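Side-chain contacts in dihydropteroate synthase (PDB 6UCZ), which catalyses the joining of p-aminobenzoate to a hydroxymethyl-dihydropterin pyrophosphate to give dihydropteroate, a step of folate synthesis: residues I132-G137 against P141-I146; L162-D167 against L208-L213; L273-H276 against L280-I283. All coordinates share one frame; numbering follows the deposited sequence.

The three contacts surround one pocket, and each touches the bound pterin monophosphate. Contacts 1 and 3 join a barrel strand to the helix after it; contact 2 joins two loops beyond strand ends. Contact 1 supplies Asn133 and Gln135, contact 2 Phe210, and contact 3 Arg274 and His276. The centres of contacts 1 and 2 lie about 19 Å apart, yet Gln135 OE1 comes 3.5 Å from Phe210 CE1. Contacts 1 and 3 are about 25 Å apart between centres and meet where Asn133 ND2 is 3.7 Å from Arg274 NE. Contacts 2 and 3 do not touch; their nearest atoms are about 7 Å apart, and the pterin ring lies between Phe210 and Arg274.

Contact 1. Residues I132-G137 against P141-I146; sequences INDQGG and PDMPAI. With PMM (pterin-6-yl-methyl-monophosphate), chain C.
Met143 packs against both Ile132 and Asp134. Its SD lies 3.9 Å from Ile132 CG2, the chains running antiparallel past each other. Its CG comes 3.4 Å from Asp134 OD2, and its CE sits 3.7 Å from Asp134 OD1. The Met143 chain bends at chi2 (65°) and chi3 (87°), which brings the methyl over the face of the Asp134 carboxylate, where Met143 CG also lies. Further down the helix, Ile146 CG2 meets Ile132 CD1 at 4.2 Å, the side chains lying roughly perpendicular. Asp134 is buried, but its oxygens have partners. OD2 accepts a hydrogen bond from Leu138 N, and OD1 a weak one from Gly136 N. The donors are backbone groups in or just after the type I turn from Asp134 to Gly137. Asn133 points the other way, into the pocket. Its OD1 accepts a nearly straight bond from pterin N2 at 2.8 Å, and its ND2 donates to pterin N1 at 3.2 Å. Asp71 OD2 takes a second bond from ND2 and so helps fix which way the amide faces. One strand thus reads the ligand on its inner side and packs a helix on its outer side, as in the beta-alpha-beta units of a TIM barrel.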
# COMPACT_ATOMS: atom_id res chain seq x y z
N ILE A 132 -9.20 -1.43 -3.57
CA ILE A 132 -9.19 -0.73 -2.29
C ILE A 132 -7.86 -1.01 -1.61
O ILE A 132 -7.52 -2.16 -1.33
CB ILE A 132 -10.34 -1.17 -1.38
CG1 ILE A 132 -11.70 -1.09 -2.08
CG2 ILE A 132 -10.35 -0.31 -0.10
CD1 ILE A 132 -12.81 -1.70 -1.24
N ASN A 133 -7.09 0.03 -1.35
CA ASN A 133 -5.89 -0.11 -0.53
C ASN A 133 -6.33 0.28 0.88
O ASN A 133 -6.21 1.44 1.30
CB ASN A 133 -4.75 0.75 -1.06
CG ASN A 133 -3.55 0.75 -0.15
OD1 ASN A 133 -3.43 -0.10 0.74
ND2 ASN A 133 -2.68 1.72 -0.33
N ASP A 134 -6.86 -0.69 1.62
CA ASP A 134 -7.46 -0.42 2.93
C ASP A 134 -6.34 -0.33 3.95
O ASP A 134 -6.03 -1.30 4.66
CB ASP A 134 -8.46 -1.50 3.33
CG ASP A 134 -9.06 -1.26 4.72
OD1 ASP A 134 -8.91 -0.14 5.27
OD2 ASP A 134 -9.69 -2.19 5.26
N GLN A 135 -5.78 0.87 4.07
CA GLN A 135 -4.69 1.10 5.01
C GLN A 135 -5.15 0.94 6.46
O GLN A 135 -4.32 0.74 7.34
CB GLN A 135 -4.16 2.52 4.79
CG GLN A 135 -2.95 2.89 5.59
CD GLN A 135 -2.69 4.38 5.55
OE1 GLN A 135 -2.09 4.93 6.48
NE2 GLN A 135 -3.15 5.05 4.49
N GLY A 136 -6.46 0.94 6.70
CA GLY A 136 -6.96 0.69 8.03
C GLY A 136 -7.14 -0.77 8.37
O GLY A 136 -7.37 -1.09 9.54
N GLY A 137 -7.04 -1.65 7.38
CA GLY A 137 -7.20 -3.07 7.64
C GLY A 137 -8.53 -3.40 8.31
O GLY A 137 -8.55 -4.02 9.37
N PRO A 141 -15.70 -0.87 10.04
CA PRO A 141 -16.42 -2.16 10.00
C PRO A 141 -17.29 -2.35 8.76
O PRO A 141 -17.74 -3.47 8.51
CB PRO A 141 -17.28 -2.13 11.27
CG PRO A 141 -16.70 -1.05 12.12
CD PRO A 141 -16.12 -0.04 11.18
N ASP A 142 -17.55 -1.29 7.99
CA ASP A 142 -18.30 -1.41 6.74
C ASP A 142 -17.40 -1.73 5.56
O ASP A 142 -17.92 -1.93 4.45
CB ASP A 142 -19.06 -0.12 6.44
CG ASP A 142 -20.23 0.10 7.37
OD1 ASP A 142 -20.83 -0.90 7.82
OD2 ASP A 142 -20.53 1.27 7.67
N MET A 143 -16.08 -1.75 5.74
CA MET A 143 -15.21 -2.02 4.61
C MET A 143 -15.49 -3.39 3.98
O MET A 143 -15.54 -3.45 2.74
CB MET A 143 -13.73 -1.89 5.01
CG MET A 143 -12.79 -1.81 3.81
SD MET A 143 -13.03 -0.33 2.80
CE MET A 143 -11.99 0.90 3.58
N PRO A 144 -15.69 -4.48 4.73
CA PRO A 144 -15.96 -5.77 4.06
C PRO A 144 -17.19 -5.77 3.16
O PRO A 144 -17.16 -6.36 2.07
CB PRO A 144 -16.11 -6.74 5.23
CG PRO A 144 -15.28 -6.13 6.32
CD PRO A 144 -15.51 -4.66 6.18
N ALA A 145 -18.27 -5.12 3.59
CA ALA A 145 -19.47 -5.08 2.76
C ALA A 145 -19.20 -4.34 1.46
O ALA A 145 -19.65 -4.76 0.39
CB ALA A 145 -20.62 -4.42 3.53
N ILE A 146 -18.43 -3.25 1.52
CA ILE A 146 -18.09 -2.49 0.32
C ILE A 146 -17.25 -3.33 -0.64
O ILE A 146 -17.50 -3.36 -1.85
CB ILE A 146 -17.37 -1.18 0.69
CG1 ILE A 146 -18.33 -0.21 1.36
CG2 ILE A 146 -16.76 -0.54 -0.55
CD1 ILE A 146 -19.66 -0.13 0.66
N5 PMM C . 2.15 3.37 3.71
C6 PMM C . 1.58 4.58 3.71
C7 PMM C . 0.31 4.76 3.19
N8 PMM C . -0.45 3.78 2.69
N1 PMM C . -0.64 1.57 2.15
C2 PMM C . -0.13 0.34 2.14
N2 PMM C . -0.86 -0.67 1.65
N3 PMM C . 1.11 0.05 2.62
C4 PMM C . 1.98 0.95 3.18
O4 PMM C . 3.08 0.60 3.62
C4A PMM C . 1.46 2.33 3.22
C8A PMM C . 0.13 2.58 2.69
C9 PMM C . 2.38 5.69 4.34
O10 PMM C . 3.49 6.01 3.49
PA PMM C . 3.57 7.39 2.65
O1P PMM C . 5.00 7.41 2.08
O2P PMM C . 3.46 8.54 3.63
O3P PMM C . 2.51 7.41 1.59

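Contact 2. Residues L162-D167 against L208-L213. With PMM (pterin-6-yl-methyl-monophosphate), chain C.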
# COMPACT_ATOMS: atom_id res chain seq x y z
N LEU A 162 -4.20 3.93 13.93
CA LEU A 162 -3.97 5.09 13.09
C LEU A 162 -4.61 6.32 13.72
O LEU A 162 -5.76 6.26 14.16
CB LEU A 162 -4.52 4.89 11.69
CG LEU A 162 -4.02 3.69 10.89
CD1 LEU A 162 -4.80 3.57 9.58
CD2 LEU A 162 -2.49 3.76 10.60
N PRO A 163 -3.89 7.46 13.77
CA PRO A 163 -2.53 7.67 13.28
C PRO A 163 -1.50 6.91 14.09
O PRO A 163 -1.82 6.38 15.17
CB PRO A 163 -2.32 9.18 13.46
CG PRO A 163 -3.66 9.75 13.67
CD PRO A 163 -4.46 8.69 14.33
N VAL A 164 -0.24 6.93 13.63
CA VAL A 164 0.80 6.22 14.36
C VAL A 164 1.18 7.04 15.59
O VAL A 164 0.90 8.23 15.70
CB VAL A 164 2.02 5.96 13.46
CG1 VAL A 164 1.62 5.22 12.19
CG2 VAL A 164 2.72 7.26 13.13
N SER A 165 1.79 6.36 16.56
CA SER A 165 2.11 6.99 17.83
C SER A 165 3.27 6.22 18.45
O SER A 165 3.29 4.98 18.38
CB SER A 165 0.90 7.00 18.77
OG SER A 165 1.25 7.58 20.01
N GLN A 166 4.22 6.94 19.05
CA GLN A 166 5.32 6.25 19.71
C GLN A 166 4.86 5.50 20.95
O GLN A 166 5.59 4.65 21.46
CB GLN A 166 6.40 7.26 20.10
N ASP A 167 3.65 5.80 21.43
CA ASP A 167 3.03 5.05 22.51
C ASP A 167 2.50 3.70 22.04
O ASP A 167 2.20 2.84 22.87
CB ASP A 167 1.92 5.89 23.15
CG ASP A 167 1.35 5.25 24.40
OD1 ASP A 167 2.15 4.78 25.23
OD2 ASP A 167 0.11 5.25 24.56
N LEU A 208 4.95 -1.76 6.99
CA LEU A 208 6.27 -1.35 7.46
C LEU A 208 6.22 0.06 8.03
O LEU A 208 5.55 0.94 7.48
CB LEU A 208 7.30 -1.43 6.32
CG LEU A 208 7.50 -2.78 5.62
CD1 LEU A 208 8.76 -2.78 4.69
CD2 LEU A 208 7.65 -3.86 6.67
N GLY A 209 6.88 0.26 9.16
CA GLY A 209 6.88 1.56 9.80
C GLY A 209 5.67 1.87 10.68
O GLY A 209 5.74 2.81 11.47
N PHE A 210 4.54 1.18 10.52
CA PHE A 210 3.34 1.50 11.31
C PHE A 210 3.46 0.86 12.69
O PHE A 210 3.18 -0.33 12.89
CB PHE A 210 2.07 1.06 10.58
CG PHE A 210 1.72 1.96 9.42
CD1 PHE A 210 0.84 3.03 9.60
CD2 PHE A 210 2.28 1.76 8.16
CE1 PHE A 210 0.52 3.87 8.54
CE2 PHE A 210 1.98 2.60 7.10
CZ PHE A 210 1.09 3.66 7.28
N GLY A 211 3.94 1.64 13.65
CA GLY A 211 4.25 1.11 14.96
C GLY A 211 5.41 0.14 14.99
O GLY A 211 5.54 -0.64 15.93
N LYS A 212 6.29 0.20 13.99
CA LYS A 212 7.38 -0.75 13.83
C LYS A 212 8.66 0.05 13.68
O LYS A 212 8.87 0.70 12.65
CB LYS A 212 7.13 -1.64 12.61
CG LYS A 212 5.81 -2.39 12.68
CD LYS A 212 5.53 -3.17 11.42
CE LYS A 212 4.15 -3.82 11.48
NZ LYS A 212 3.05 -2.83 11.30
N LEU A 213 9.53 -0.04 14.68
CA LEU A 213 10.80 0.66 14.64
C LEU A 213 11.65 0.11 13.49
O LEU A 213 11.41 -1.00 13.01
CB LEU A 213 11.51 0.54 15.98
CG LEU A 213 10.82 1.33 17.08
CD1 LEU A 213 11.47 1.06 18.42
CD2 LEU A 213 10.83 2.82 16.76
N5 PMM C . 2.15 3.37 3.71
C6 PMM C . 1.58 4.58 3.71
C7 PMM C . 0.31 4.76 3.19
N8 PMM C . -0.45 3.78 2.69
N1 PMM C . -0.64 1.57 2.15
C2 PMM C . -0.13 0.34 2.14
N2 PMM C . -0.86 -0.67 1.65
N3 PMM C . 1.11 0.05 2.62
C4 PMM C . 1.98 0.95 3.18
O4 PMM C . 3.08 0.60 3.62
C4A PMM C . 1.46 2.33 3.22
C8A PMM C . 0.13 2.58 2.69
C9 PMM C . 2.38 5.69 4.34
O10 PMM C . 3.49 6.01 3.49
PA PMM C . 3.57 7.39 2.65
O1P PMM C . 5.00 7.41 2.08
O2P PMM C . 3.46 8.54 3.63
O3P PMM C . 2.51 7.41 1.59
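The Phe210 ring meets Leu162 and Val164 along its CD1-CE1 bond, and the pterin at CE2 and CZ. Both aliphatic side chains approach obliquely, from opposite sides of the ring plane. Leu162 CD2 lies 3.6 Å from Phe210 CD1 and as close to CE1. Val164 CG1 is 3.5 Å from Phe210 CD1, its side chain standing roughly square to that of Phe210. At the edge, near the ring plane, is the ligand: N5 of the pterin is 3.5 Å from Phe210 CE2, and its C6 is 3.7 Å from Phe210 CZ. The pterin plane is turned about 80° to the ring, and the phenyl edge stands on a pterin face, a T-shaped (edge-to-face) arrangement.

Phe210 holds its CG anti to its own carbonyl carbon (chi1 -74°), which swings the ring from the loop into the pocket. Both loops follow neighbouring parallel strands, 153-157 and 202-205. They lie at the C-terminal ends of the strands, the usual site of ligand binding in a TIM barrel. Segment 162-167 starts with a cis peptide bond between Leu162 and Pro163.

Behind the ring, Lys212 fixes the backbone of the second loop. Its NZ donates to Phe210 O at 3.0 Å, meeting the C=O at an angle of 137°. The same ammonium is also bonded to Gly207 O and His158 ND1, and these bonds tie the Phe210 carbonyl to that backbone and to the histidine. Thr77 also packs on the Phe210 side chain, and Arg116 on that of Leu162. A bound citrate, probably from the crystallisation liquor, comes within about 3 Å of the Val164 side chain.

Contact 3. Residues L273-H276 against L280-I283; sequences LRVH and LTGI. With PMM (pterin-6-yl-methyl-monophosphate), chain C.
Val275 and Thr281 meet end to end between strand 272-275 and helix 278-290. Val275 CG2 comes 3.2 Å from Thr281 OG1, a close carbon-to-oxygen contact. CG1 of the same valine lies 3.5 Å from that oxygen, so the hydroxyl oxygen rests against the fork of the valine. The hydroxyl itself is bonded to Asp277 O, four residues back, just before the helix. Its position beside the backbone N (chi1 -52°) lets it reach that carbonyl. It also leaves the Thr281 methyl anti to N, pointing at the sheet, where CG2 lies 4.1 Å from Leu273 CD1.

Arg274 sits between Leu273 and Val275 in sequence but points to the opposite side of the strand. Its chain is extended from CG to NE, and a turn at chi4 (-85°) then lays the guanidinium flat along the pterin. The ring atom N8 lies over the centre of the guanidinium, 3.3 Å from Arg274 CZ. The planes are nearly parallel. NH1 donates to phosphate oxygen O3P at 3.3 Å, and NH2 adds a weaker bond to the same oxygen. Salt bridges from NE to Asp71 and from NH2 to Asp114 hold the group in this plane. His276 turns its ring edge to the phosphate, with CE1 and NE2 of His276 both 3.3 Å from O1P of the ligand. Ser239 OG is hydrogen-bonded to His276 ND1, which probably helps set the ring's rotation.

A parallel barrel strand is here covered on its outer face by the helix that follows it, as in a TIM barrel, with Arg274 on the inner face. The two sides differ in chemistry. The helix side is aliphatic, its one hydroxyl satisfied by the backbone at the helix start. The pocket side sets a cation against both ring and phosphate, and the two carboxylates probably temper its charge while the phosphate is held.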
# COMPACT_ATOMS: atom_id res chain seq x y z
N LEU A 273 4.68 -3.61 -5.03
CA LEU A 273 5.57 -2.67 -4.34
C LEU A 273 4.98 -1.28 -4.45
O LEU A 273 4.75 -0.78 -5.55
CB LEU A 273 6.98 -2.69 -4.94
CG LEU A 273 7.75 -4.00 -4.84
CD1 LEU A 273 9.14 -3.84 -5.46
CD2 LEU A 273 7.85 -4.41 -3.35
N ARG A 274 4.73 -0.64 -3.30
CA ARG A 274 4.13 0.68 -3.24
C ARG A 274 5.26 1.69 -3.08
O ARG A 274 5.92 1.74 -2.03
CB ARG A 274 3.13 0.74 -2.08
CG ARG A 274 2.33 2.02 -2.00
CD ARG A 274 1.36 2.01 -0.77
NE ARG A 274 0.65 3.29 -0.71
CZ ARG A 274 1.13 4.39 -0.13
NH1 ARG A 274 2.31 4.36 0.48
NH2 ARG A 274 0.42 5.51 -0.15
N VAL A 275 5.51 2.48 -4.13
CA VAL A 275 6.76 3.22 -4.25
C VAL A 275 6.49 4.63 -4.76
O VAL A 275 5.50 4.88 -5.45
CB VAL A 275 7.76 2.51 -5.20
CG1 VAL A 275 8.19 1.18 -4.61
CG2 VAL A 275 7.14 2.33 -6.61
N HIS A 276 7.41 5.54 -4.43
CA HIS A 276 7.36 6.89 -4.99
C HIS A 276 8.02 6.95 -6.37
O HIS A 276 7.46 7.53 -7.31
CB HIS A 276 8.03 7.88 -4.03
CG HIS A 276 7.39 7.94 -2.68
ND1 HIS A 276 7.70 7.06 -1.66
CD2 HIS A 276 6.43 8.76 -2.19
CE1 HIS A 276 6.97 7.35 -0.60
NE2 HIS A 276 6.18 8.37 -0.89
N LEU A 280 12.87 3.94 -10.99
CA LEU A 280 13.85 3.12 -10.29
C LEU A 280 13.29 1.75 -9.95
O LEU A 280 14.01 0.74 -10.00
CB LEU A 280 14.32 3.83 -9.02
CG LEU A 280 15.29 4.99 -9.21
CD1 LEU A 280 15.67 5.55 -7.84
CD2 LEU A 280 16.53 4.54 -9.99
N THR A 281 12.01 1.68 -9.57
CA THR A 281 11.42 0.40 -9.22
C THR A 281 11.33 -0.52 -10.44
O THR A 281 11.51 -1.73 -10.33
CB THR A 281 10.03 0.59 -8.60
OG1 THR A 281 10.13 1.53 -7.52
CG2 THR A 281 9.52 -0.72 -8.03
N GLY A 282 11.04 0.05 -11.61
CA GLY A 282 11.09 -0.76 -12.82
C GLY A 282 12.46 -1.36 -13.03
O GLY A 282 12.59 -2.55 -13.34
N ILE A 283 13.51 -0.57 -12.81
CA ILE A 283 14.88 -1.07 -12.92
C ILE A 283 15.13 -2.17 -11.90
O ILE A 283 15.73 -3.21 -12.22
CB ILE A 283 15.88 0.09 -12.78
CG1 ILE A 283 15.69 1.05 -13.96
CG2 ILE A 283 17.36 -0.45 -12.70
CD1 ILE A 283 16.46 2.35 -13.84
N5 PMM C . 2.15 3.37 3.71
C6 PMM C . 1.58 4.58 3.71
C7 PMM C . 0.31 4.76 3.19
N8 PMM C . -0.45 3.78 2.69
N1 PMM C . -0.64 1.57 2.15
C2 PMM C . -0.13 0.34 2.14
N2 PMM C . -0.86 -0.67 1.65
N3 PMM C . 1.11 0.05 2.62
C4 PMM C . 1.98 0.95 3.18
O4 PMM C . 3.08 0.60 3.62
C4A PMM C . 1.46 2.33 3.22
C8A PMM C . 0.13 2.58 2.69
C9 PMM C . 2.38 5.69 4.34
O10 PMM C . 3.49 6.01 3.49
PA PMM C . 3.57 7.39 2.65
O1P PMM C . 5.00 7.41 2.08
O2P PMM C . 3.46 8.54 3.63
O3P PMM C . 2.51 7.41 1.59